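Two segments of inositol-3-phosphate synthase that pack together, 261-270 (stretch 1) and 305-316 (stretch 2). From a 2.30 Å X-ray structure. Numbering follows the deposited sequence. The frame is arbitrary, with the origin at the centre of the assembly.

Stretch 1 261-270: LNATADEIME
Stretch 2, residues 305-316: LVPGLIELAERH

Two helix starts meet here: a loop, residues 261-264, leads into a helix that starts at Ala-265 and runs on past Glu-270, and Val-306 precedes a helix that starts at Pro-307. The helix axes approach to 7.9 Å at a signed crossing angle of -108°; the two stretches bury 523 Å² in all. Register is set by Thr-264 and Gly-308, whose CA atoms lie 3.6 Å apart. So close an approach needs glycine: an ideal CB on Gly-308 would fall 2.6 Å from both Asn-262 O and Thr-264 O. Gly-308 N, free at the first turn, donates to Asn-262 O (3.0 Å). Asn-262 (phi/psi -158/23, chi1 p) also sets its CB 4.0 Å from Val-306 CG2.

Ala-265, the most covered residue, points toward the second helix and sits as a knob among Gly-308, Glu-311, Leu-312 and Arg-315. Ala-265 CB lies 4.0 Å from Leu-312 CB, and Ala-265 CA makes a CA-H...O contact with Gly-308 O (3.4 Å). Ala-265 N donates to Glu-311 OE1 (2.9 Å; chi1 and chi2 t), while Thr-264 OG1 (chi1 p) caps the Ala-265 helix by accepting from Glu-267 N at 3.0 Å.

Arg-315 (chi1 -128°, chi2 t, chi3 p) lays one guanidinium face over Ala-265 CB. Near the guanidinium plane, Asp-266 OD1 (chi1 m) forms a salt bridge with Arg-315 NH1 at 3.3 Å, its hydrogen bonds weak. Met-269 SD (m, m, m) meets Leu-312 CD2 at 4.2 Å.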

# COMPACT_ATOMS: atom_id res chain seq x y z
N LEU A 261 9.72 45.32 15.68
CA LEU A 261 10.67 44.48 14.97
C LEU A 261 10.43 44.45 13.48
O LEU A 261 11.32 44.81 12.70
CB LEU A 261 10.64 43.06 15.54
CG LEU A 261 11.38 41.92 14.82
CD1 LEU A 261 12.89 42.09 14.82
CD2 LEU A 261 10.98 40.62 15.44
N ASN A 262 9.23 44.05 13.07
CA ASN A 262 8.95 43.77 11.65
C ASN A 262 7.47 43.84 11.23
O ASN A 262 7.08 43.24 10.23
CB ASN A 262 9.59 42.42 11.26
CG ASN A 262 9.05 41.25 12.09
OD1 ASN A 262 7.96 41.33 12.65
ND2 ASN A 262 9.82 40.15 12.17
N ALA A 263 6.64 44.57 11.98
CA ALA A 263 5.22 44.76 11.61
C ALA A 263 5.05 45.76 10.48
O ALA A 263 4.06 45.69 9.72
CB ALA A 263 4.37 45.16 12.81
N THR A 264 5.99 46.71 10.37
CA THR A 264 5.93 47.68 9.28
C THR A 264 7.24 47.72 8.53
O THR A 264 8.24 47.21 9.02
CB THR A 264 5.67 49.09 9.80
OG1 THR A 264 6.90 49.64 10.28
CG2 THR A 264 4.71 49.07 11.00
N ALA A 265 7.23 48.35 7.36
CA ALA A 265 8.41 48.53 6.51
C ALA A 265 9.53 49.28 7.22
O ALA A 265 10.69 48.89 7.13
CB ALA A 265 8.04 49.26 5.23
N ASP A 266 9.17 50.37 7.88
CA ASP A 266 10.11 51.22 8.58
C ASP A 266 10.70 50.51 9.78
O ASP A 266 11.89 50.68 10.08
CB ASP A 266 9.43 52.51 9.02
CG ASP A 266 8.92 53.34 7.84
OD1 ASP A 266 9.59 53.39 6.77
OD2 ASP A 266 7.86 53.98 7.91
N GLU A 267 9.88 49.69 10.44
CA GLU A 267 10.37 48.78 11.48
C GLU A 267 11.40 47.79 10.96
O GLU A 267 12.47 47.69 11.53
CB GLU A 267 9.22 48.04 12.16
CG GLU A 267 8.48 48.92 13.14
CD GLU A 267 7.27 48.24 13.74
OE1 GLU A 267 7.08 47.02 13.51
OE2 GLU A 267 6.50 48.93 14.45
N ILE A 268 11.10 47.08 9.87
CA ILE A 268 12.06 46.10 9.35
C ILE A 268 13.38 46.73 8.91
O ILE A 268 14.45 46.14 9.16
CB ILE A 268 11.42 45.12 8.28
CG1 ILE A 268 12.39 43.99 7.89
CG2 ILE A 268 10.94 45.82 7.02
CD1 ILE A 268 12.25 42.77 8.75
N MET A 269 13.33 47.93 8.29
CA MET A 269 14.53 48.67 7.88
C MET A 269 15.34 49.09 9.08
O MET A 269 16.56 48.95 9.07
CB MET A 269 14.20 49.94 7.08
CG MET A 269 13.55 49.71 5.74
SD MET A 269 14.34 48.40 4.81
CE MET A 269 15.87 49.19 4.29
N GLU A 270 14.66 49.61 10.09
CA GLU A 270 15.36 49.98 11.32
C GLU A 270 16.02 48.76 12.01
O GLU A 270 17.19 48.85 12.39
CB GLU A 270 14.45 50.76 12.28
CG GLU A 270 15.07 51.09 13.65
CD GLU A 270 16.12 52.21 13.63
OE1 GLU A 270 16.53 52.67 12.55
OE2 GLU A 270 16.55 52.62 14.73
N LEU A 305 7.96 36.61 4.58
CA LEU A 305 7.08 37.70 4.15
C LEU A 305 6.17 38.20 5.27
O LEU A 305 4.95 38.26 5.14
CB LEU A 305 6.31 37.26 2.89
CG LEU A 305 7.24 36.72 1.78
CD1 LEU A 305 6.50 36.03 0.64
CD2 LEU A 305 8.14 37.82 1.21
N VAL A 306 6.79 38.55 6.39
CA VAL A 306 6.13 39.27 7.48
C VAL A 306 5.46 40.58 6.97
O VAL A 306 5.83 41.08 5.90
CB VAL A 306 7.13 39.58 8.63
CG1 VAL A 306 7.59 38.28 9.27
CG2 VAL A 306 8.33 40.36 8.11
N PRO A 307 4.52 41.13 7.73
CA PRO A 307 3.75 42.31 7.27
C PRO A 307 4.66 43.50 6.86
O PRO A 307 4.42 44.15 5.85
CB PRO A 307 2.88 42.67 8.48
CG PRO A 307 2.82 41.42 9.32
CD PRO A 307 4.11 40.69 9.08
N GLY A 308 5.72 43.75 7.62
CA GLY A 308 6.67 44.76 7.25
C GLY A 308 7.24 44.63 5.85
O GLY A 308 7.42 45.62 5.16
N LEU A 309 7.52 43.39 5.45
CA LEU A 309 8.00 43.06 4.12
C LEU A 309 6.97 43.27 3.00
O LEU A 309 7.23 43.91 1.99
CB LEU A 309 8.57 41.62 4.10
CG LEU A 309 10.08 41.80 4.26
CD1 LEU A 309 10.89 40.55 4.64
CD2 LEU A 309 10.53 42.30 2.95
N ILE A 310 5.78 42.73 3.19
CA ILE A 310 4.72 42.99 2.25
C ILE A 310 4.58 44.50 2.06
O ILE A 310 4.71 45.00 0.92
CB ILE A 310 3.42 42.32 2.73
CG1 ILE A 310 3.55 40.79 2.60
CG2 ILE A 310 2.23 42.87 1.96
CD1 ILE A 310 2.47 40.00 3.33
N GLU A 311 4.37 45.23 3.16
CA GLU A 311 4.31 46.70 3.08
C GLU A 311 5.49 47.29 2.26
O GLU A 311 5.31 48.22 1.48
CB GLU A 311 4.21 47.31 4.47
CG GLU A 311 4.03 48.82 4.48
CD GLU A 311 3.88 49.39 5.87
OE1 GLU A 311 4.44 48.85 6.82
OE2 GLU A 311 3.18 50.42 6.01
N LEU A 312 6.68 46.73 2.41
CA LEU A 312 7.84 47.28 1.71
C LEU A 312 7.76 46.99 0.22
O LEU A 312 8.10 47.82 -0.62
CB LEU A 312 9.15 46.74 2.32
CG LEU A 312 10.49 47.33 1.83
CD1 LEU A 312 10.76 48.80 2.26
CD2 LEU A 312 11.63 46.45 2.25
N ALA A 313 7.28 45.79 -0.11
CA ALA A 313 7.00 45.46 -1.48
C ALA A 313 5.88 46.34 -2.07
O ALA A 313 5.99 46.78 -3.21
CB ALA A 313 6.67 44.00 -1.61
N GLU A 314 4.80 46.58 -1.31
CA GLU A 314 3.70 47.44 -1.78
C GLU A 314 4.28 48.82 -2.14
O GLU A 314 3.98 49.39 -3.19
CB GLU A 314 2.56 47.60 -0.74
CG GLU A 314 1.48 46.50 -0.69
CD GLU A 314 0.68 46.45 0.64
OE1 GLU A 314 1.02 47.16 1.62
OE2 GLU A 314 -0.31 45.67 0.72
N ARG A 315 5.13 49.33 -1.26
CA ARG A 315 5.70 50.66 -1.39
C ARG A 315 6.69 50.76 -2.52
O ARG A 315 6.91 51.85 -3.05
CB ARG A 315 6.37 51.06 -0.08
CG ARG A 315 5.91 52.40 0.45
CD ARG A 315 6.23 52.63 1.91
NE ARG A 315 7.66 52.54 2.15
CZ ARG A 315 8.20 52.58 3.35
NH1 ARG A 315 7.40 52.69 4.41
NH2 ARG A 315 9.53 52.49 3.51
N HIS A 316 7.29 49.65 -2.91
CA HIS A 316 8.33 49.68 -3.95
C HIS A 316 7.89 49.14 -5.30
O HIS A 316 8.68 49.09 -6.25
CB HIS A 316 9.62 49.03 -3.45
CG HIS A 316 10.52 49.96 -2.70
ND1 HIS A 316 10.33 50.27 -1.37
CD2 HIS A 316 11.60 50.67 -3.10
CE1 HIS A 316 11.25 51.13 -0.98
NE2 HIS A 316 12.04 51.39 -2.01